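Local coordinates for protein fatty acid synthase 1, isoform A (Drosophila melanogaster, PDB 6FN6) that carries the dehydratase, enoylreductase and ketoreductase region of a fatty acid synthase that probably makes long-chain saturated fatty acids from acetyl-CoA and malonyl-CoA with NADPH, at residues 652-657 with 678-683; 511-516 with 539-544. All coordinates share one frame; numbering follows the deposited sequence.

Contact 1: residues 652-657 with 678-683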
loop_
_atom_site.group_PDB
_atom_site.type_symbol
_atom_site.label_atom_id
_atom_site.label_comp_id
_atom_site.label_asym_id
_atom_site.label_seq_id
_atom_site.Cartn_x
_atom_site.Cartn_y
_atom_site.Cartn_z
ATOM N N ARG A 652 -15.234 21.045 39.779
ATOM C CA ARG A 652 -13.987 21.009 39.020
ATOM C C ARG A 652 -14.026 19.873 38.002
ATOM O O ARG A 652 -14.114 18.702 38.372
ATOM C CB ARG A 652 -12.784 20.855 39.958
ATOM C CG ARG A 652 -12.269 22.184 40.500
ATOM C CD ARG A 652 -11.377 22.031 41.729
ATOM N NE ARG A 652 -10.148 21.281 41.459
ATOM C CZ ARG A 652 -9.926 20.020 41.828
ATOM N NH1 ARG A 652 -10.844 19.328 42.495
ATOM N NH2 ARG A 652 -8.767 19.444 41.530
ATOM N N VAL A 653 -13.964 20.230 36.722
ATOM C CA VAL A 653 -14.190 19.273 35.646
ATOM C C VAL A 653 -13.175 19.444 34.521
ATOM O O VAL A 653 -12.688 20.544 34.263
ATOM C CB VAL A 653 -15.627 19.408 35.093
ATOM C CG1 VAL A 653 -15.884 18.398 33.975
ATOM C CG2 VAL A 653 -16.651 19.247 36.202
ATOM N N MET A 654 -12.861 18.331 33.865
ATOM C CA MET A 654 -12.073 18.331 32.639
ATOM C C MET A 654 -12.886 17.613 31.571
ATOM O O MET A 654 -13.582 16.644 31.875
ATOM C CB MET A 654 -10.723 17.646 32.847
ATOM C CG MET A 654 -10.796 16.419 33.730
ATOM S SD MET A 654 -9.242 15.520 33.836
ATOM C CE MET A 654 -9.380 14.452 32.411
ATOM N N ALA A 655 -12.820 18.092 30.332
ATOM C CA ALA A 655 -13.685 17.559 29.286
ATOM C C ALA A 655 -12.996 17.445 27.933
ATOM O O ALA A 655 -11.904 17.971 27.720
ATOM C CB ALA A 655 -14.919 18.434 29.154
ATOM N N MET A 656 -13.673 16.756 27.019
ATOM C CA MET A 656 -13.215 16.598 25.647
ATOM C C MET A 656 -14.382 16.888 24.711
ATOM O O MET A 656 -15.489 16.388 24.917
ATOM C CB MET A 656 -12.669 15.188 25.415
ATOM C CG MET A 656 -12.154 14.945 24.005
ATOM S SD MET A 656 -11.429 13.312 23.790
ATOM C CE MET A 656 -12.817 12.255 24.205
ATOM N N VAL A 657 -14.133 17.708 23.696
ATOM C CA VAL A 657 -15.181 18.133 22.774
ATOM C C VAL A 657 -14.662 18.146 21.341
ATOM O O VAL A 657 -13.453 18.182 21.117
ATOM C CB VAL A 657 -15.724 19.514 23.164
ATOM C CG1 VAL A 657 -16.601 19.412 24.403
ATOM C CG2 VAL A 657 -14.570 20.481 23.406
ATOM N N GLU A 678 -8.333 15.332 43.271
ATOM C CA GLU A 678 -7.568 16.202 44.155
ATOM C C GLU A 678 -6.086 16.055 43.815
ATOM O O GLU A 678 -5.685 15.063 43.209
ATOM C CB GLU A 678 -7.831 15.856 45.622
ATOM C CG GLU A 678 -7.371 16.924 46.605
ATOM C CD GLU A 678 -7.584 16.516 48.050
ATOM O OE1 GLU A 678 -7.284 17.330 48.951
ATOM O OE2 GLU A 678 -8.046 15.380 48.287
ATOM N N LYS A 679 -5.288 17.052 44.188
ATOM C CA LYS A 679 -3.856 17.073 43.884
ATOM C C LYS A 679 -3.605 17.185 42.381
ATOM O O LYS A 679 -2.500 16.917 41.905
ATOM C CB LYS A 679 -3.152 15.825 44.437
ATOM C CG LYS A 679 -3.137 15.715 45.955
ATOM C CD LYS A 679 -2.245 16.787 46.572
ATOM C CE LYS A 679 -2.290 16.764 48.091
ATOM N NZ LYS A 679 -3.637 17.096 48.629
ATOM N N TRP A 680 -4.637 17.576 41.639
ATOM C CA TRP A 680 -4.481 17.963 40.244
ATOM C C TRP A 680 -4.903 19.415 40.080
ATOM O O TRP A 680 -6.017 19.788 40.447
ATOM C CB TRP A 680 -5.321 17.083 39.313
ATOM C CG TRP A 680 -4.681 15.787 38.911
ATOM C CD1 TRP A 680 -3.622 15.169 39.508
ATOM C CD2 TRP A 680 -5.060 14.955 37.807
ATOM N NE1 TRP A 680 -3.323 14.001 38.849
ATOM C CE2 TRP A 680 -4.192 13.847 37.801
ATOM C CE3 TRP A 680 -6.053 15.038 36.826
ATOM C CZ2 TRP A 680 -4.286 12.828 36.854
ATOM C CZ3 TRP A 680 -6.146 14.025 35.886
ATOM C CH2 TRP A 680 -5.267 12.936 35.907
ATOM N N THR A 681 -4.008 20.235 39.541
ATOM C CA THR A 681 -4.355 21.606 39.203
ATOM C C THR A 681 -5.168 21.545 37.917
ATOM O O THR A 681 -5.020 20.603 37.136
ATOM C CB THR A 681 -3.114 22.503 39.014
ATOM O OG1 THR A 681 -2.391 22.092 37.847
ATOM C CG2 THR A 681 -2.197 22.417 40.227
ATOM N N MET A 682 -6.045 22.519 37.705
ATOM C CA MET A 682 -6.772 22.600 36.444
ATOM C C MET A 682 -5.776 22.609 35.292
ATOM O O MET A 682 -6.010 21.999 34.251
ATOM C CB MET A 682 -7.650 23.851 36.394
ATOM C CG MET A 682 -8.950 23.734 37.165
ATOM S SD MET A 682 -9.944 25.231 37.021
ATOM C CE MET A 682 -11.422 24.737 37.896
ATOM N N GLU A 683 -4.660 23.300 35.499
ATOM C CA GLU A 683 -3.571 23.338 34.531
ATOM C C GLU A 683 -3.149 21.919 34.155
ATOM O O GLU A 683 -3.009 21.589 32.978
ATOM C CB GLU A 683 -2.389 24.129 35.101
ATOM C CG GLU A 683 -1.103 24.042 34.295
ATOM C CD GLU A 683 0.022 24.847 34.918
ATOM O OE1 GLU A 683 1.189 24.402 34.852
ATOM O OE2 GLU A 683 -0.261 25.928 35.477
#
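R652 meets M682 and W680 with CG set anti to its own carbonyl carbon (chi1 -86°), and a bend at chi3 (63°) swings NE out of the line of the extended chain. M654, two residues on along the strand, is likewise directed toward segment 678-683. An arginine suits the first place because its methylenes are apolar and its end is charged: its CG lies 3.7 Å from CE of M682, whose extended, unbranched chain reaches back to it. At the far end R652 NH2 donates to O of W680 over 3.0 Å, with an N-H...O angle of 140°. That carbonyl oxygen lies in the guanidinium plane, at its edge. NH2 also bonds to O of P677, just ahead of segment 678-683. M654 brings its sulfur to the edge of the indole, SD standing 4.0 Å from CZ3 of W680, a Met-aromatic contact near the ring plane. T681, with OG1 capping N of E684, starts helix 682-685 beside the strand. The contact thus pins the turn before that helix to strand 652-656, in what is probably the part of the enoylreductase outside its nucleotide-binding sheet. One cation joins two backbone carbonyls, and E899, which accepts from N of M682, forms a weak, long ion pair with NE of R652, so the buried end of the arginine probably has an acidic counterpart.

Contact 2: residues 511-516 with 539-544; sequences LARLVF and DLISNV
L514 and N543 form the heart of this parallel pairing, in which strands 512-516 and 542-544 run 4.8 Å apart and only 7° from parallel. N of L514 donates to O of I541, and N of F516 to O of N543 over 2.6 Å. In return O of L514 takes two donors from N543: its backbone N, weakly, and its side-chain ND2 at 3.0 Å. CG of N543 lies anti to its own carbonyl carbon (chi1 -57°), and the amide beyond it also gives ND2 to O of L540, 2.8 Å away. An asparagine suits this buried place because its NH2 can serve two carbonyls. L514, F516, S542 and V544 line one face of the sheet, where CD1 of F516 touches CG1 of V544 at 4.1 Å and M500 of helix 496-504 packs on L514 and S542. V515 and N543 meet W550 on the other.

At the more solvent-accessible end D539 and I541 are partly exposed, while R513 itself is buried. Its NE forms a salt bridge with OD1 of D539 at 2.9 Å; the guanidinium and carboxylate planes are 44° apart, and OD1 is met from above the carboxylate plane, through one hydrogen bond rather than a two-pronged pairing. NH1 turns back to O of A512 and O of K510, while CG2 of I541 covers one guanidinium face. A methionine in place of R513 would probably deprive D539 of one of two arginine partners, R452 remaining, and strip the A512 and K510 carbonyls of this donor. In this beta-alpha-beta unit of the pseudo-ketoreductase domain, the chemistry implies a centre held by backbone and asparagine-amide hydrogen bonds and an ionic edge, where two arginines would help keep D539 charged.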
loop_
_atom_site.group_PDB
_atom_site.type_symbol
_atom_site.label_atom_id
_atom_site.label_comp_id
_atom_site.label_asym_id
_atom_site.label_seq_id
_atom_site.Cartn_x
_atom_site.Cartn_y
_atom_site.Cartn_z
ATOM N N LEU A 511 -23.509 77.297 -9.805
ATOM C CA LEU A 511 -24.101 78.595 -9.505
ATOM C C LEU A 511 -25.097 78.553 -8.343
ATOM O O LEU A 511 -25.679 79.579 -7.987
ATOM C CB LEU A 511 -24.793 79.146 -10.753
ATOM C CG LEU A 511 -23.908 79.404 -11.980
ATOM C CD1 LEU A 511 -24.681 80.190 -13.032
ATOM C CD2 LEU A 511 -22.602 80.111 -11.625
ATOM N N ALA A 512 -25.307 77.373 -7.765
ATOM C CA ALA A 512 -26.313 77.215 -6.716
ATOM C C ALA A 512 -25.706 77.320 -5.318
ATOM O O ALA A 512 -24.545 76.963 -5.105
ATOM C CB ALA A 512 -27.032 75.878 -6.874
ATOM N N ARG A 513 -26.506 77.804 -4.371
ATOM C CA ARG A 513 -26.093 77.913 -2.973
ATOM C C ARG A 513 -27.215 77.425 -2.057
ATOM O O ARG A 513 -28.301 78.003 -2.039
ATOM C CB ARG A 513 -25.721 79.355 -2.620
ATOM C CG ARG A 513 -24.643 79.975 -3.497
ATOM C CD ARG A 513 -23.282 79.333 -3.273
ATOM N NE ARG A 513 -22.239 79.972 -4.077
ATOM C CZ ARG A 513 -21.915 79.617 -5.317
ATOM N NH1 ARG A 513 -22.556 78.624 -5.923
ATOM N NH2 ARG A 513 -20.951 80.261 -5.961
ATOM N N LEU A 514 -26.943 76.376 -1.285
ATOM C CA LEU A 514 -27.962 75.773 -0.427
ATOM C C LEU A 514 -28.049 76.458 0.932
ATOM O O LEU A 514 -27.060 76.562 1.657
ATOM C CB LEU A 514 -27.678 74.283 -0.230
ATOM C CG LEU A 514 -28.581 73.550 0.768
ATOM C CD1 LEU A 514 -30.043 73.644 0.357
ATOM C CD2 LEU A 514 -28.153 72.102 0.888
ATOM N N VAL A 515 -29.253 76.913 1.267
ATOM C CA VAL A 515 -29.526 77.516 2.566
ATOM C C VAL A 515 -30.517 76.628 3.313
ATOM O O VAL A 515 -31.725 76.695 3.085
ATOM C CB VAL A 515 -30.054 78.955 2.411
ATOM C CG1 VAL A 515 -30.266 79.606 3.770
ATOM C CG2 VAL A 515 -29.089 79.778 1.570
ATOM N N PHE A 516 -29.988 75.788 4.197
ATOM C CA PHE A 516 -30.789 74.785 4.894
ATOM C C PHE A 516 -31.042 75.194 6.345
ATOM O O PHE A 516 -30.104 75.354 7.125
ATOM C CB PHE A 516 -30.086 73.425 4.844
ATOM C CG PHE A 516 -30.975 72.269 5.196
ATOM C CD1 PHE A 516 -31.198 71.920 6.516
ATOM C CD2 PHE A 516 -31.571 71.517 4.200
ATOM C CE1 PHE A 516 -32.013 70.851 6.836
ATOM C CE2 PHE A 516 -32.384 70.445 4.513
ATOM C CZ PHE A 516 -32.604 70.111 5.832
ATOM N N ASP A 539 -20.038 82.608 0.817
ATOM C CA ASP A 539 -20.271 82.026 -0.497
ATOM C C ASP A 539 -20.022 80.514 -0.483
ATOM O O ASP A 539 -19.478 79.950 -1.436
ATOM C CB ASP A 539 -19.386 82.705 -1.545
ATOM C CG ASP A 539 -19.911 82.525 -2.956
ATOM O OD1 ASP A 539 -21.147 82.452 -3.127
ATOM O OD2 ASP A 539 -19.089 82.458 -3.894
ATOM N N LEU A 540 -20.426 79.870 0.609
ATOM C CA LEU A 540 -20.380 78.414 0.712
ATOM C C LEU A 540 -21.611 77.822 0.037
ATOM O O LEU A 540 -22.706 78.369 0.155
ATOM C CB LEU A 540 -20.318 77.975 2.175
ATOM C CG LEU A 540 -19.191 78.563 3.030
ATOM C CD1 LEU A 540 -19.303 78.057 4.457
ATOM C CD2 LEU A 540 -17.820 78.232 2.448
ATOM N N ILE A 541 -21.443 76.707 -0.668
ATOM C CA ILE A 541 -22.566 76.112 -1.382
ATOM C C ILE A 541 -23.501 75.417 -0.400
ATOM O O ILE A 541 -24.694 75.274 -0.668
ATOM C CB ILE A 541 -22.095 75.140 -2.485
ATOM C CG1 ILE A 541 -21.360 73.932 -1.900
ATOM C CG2 ILE A 541 -21.190 75.861 -3.472
ATOM C CD1 ILE A 541 -21.256 72.777 -2.877
ATOM N N SER A 542 -22.958 74.990 0.738
ATOM C CA SER A 542 -23.751 74.320 1.762
ATOM C C SER A 542 -23.801 75.125 3.060
ATOM O O SER A 542 -22.774 75.368 3.690
ATOM C CB SER A 542 -23.186 72.926 2.035
ATOM O OG SER A 542 -23.938 72.268 3.039
ATOM N N ASN A 543 -25.009 75.521 3.452
ATOM C CA ASN A 543 -25.222 76.300 4.670
ATOM C C ASN A 543 -26.353 75.706 5.502
ATOM O O ASN A 543 -27.517 75.763 5.111
ATOM C CB ASN A 543 -25.542 77.758 4.328
ATOM C CG ASN A 543 -24.469 78.406 3.484
ATOM O OD1 ASN A 543 -23.509 78.976 4.007
ATOM N ND2 ASN A 543 -24.622 78.322 2.165
ATOM N N VAL A 544 -26.002 75.126 6.644
ATOM C CA VAL A 544 -26.974 74.446 7.491
ATOM C C VAL A 544 -27.104 75.159 8.832
ATOM O O VAL A 544 -26.115 75.346 9.540
ATOM C CB VAL A 544 -26.588 72.971 7.698
ATOM C CG1 VAL A 544 -27.667 72.243 8.490
ATOM C CG2 VAL A 544 -26.335 72.289 6.359
#

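Overall arrangement
Contacts 1 and 2 probably belong to different domains and do not touch: their centres are 70 Å apart and their nearest atoms about 55 Å apart. They lie on opposite sides of the chain's centre, the centre of contact 1 about 36 Å and that of contact 2 about 41 Å from it. Along the sequence they follow in series, segments 511-516 and 539-544 closing before 652-657 opens. One pairs neighbouring parallel strands of the pseudo-ketoreductase domain, whereas the other ties a strand to the start of a short helix in what is probably the enoylreductase part. Both lie away from H24 and D175, the predicted dehydratase residues, so each is local structural packing, probably within its own domain.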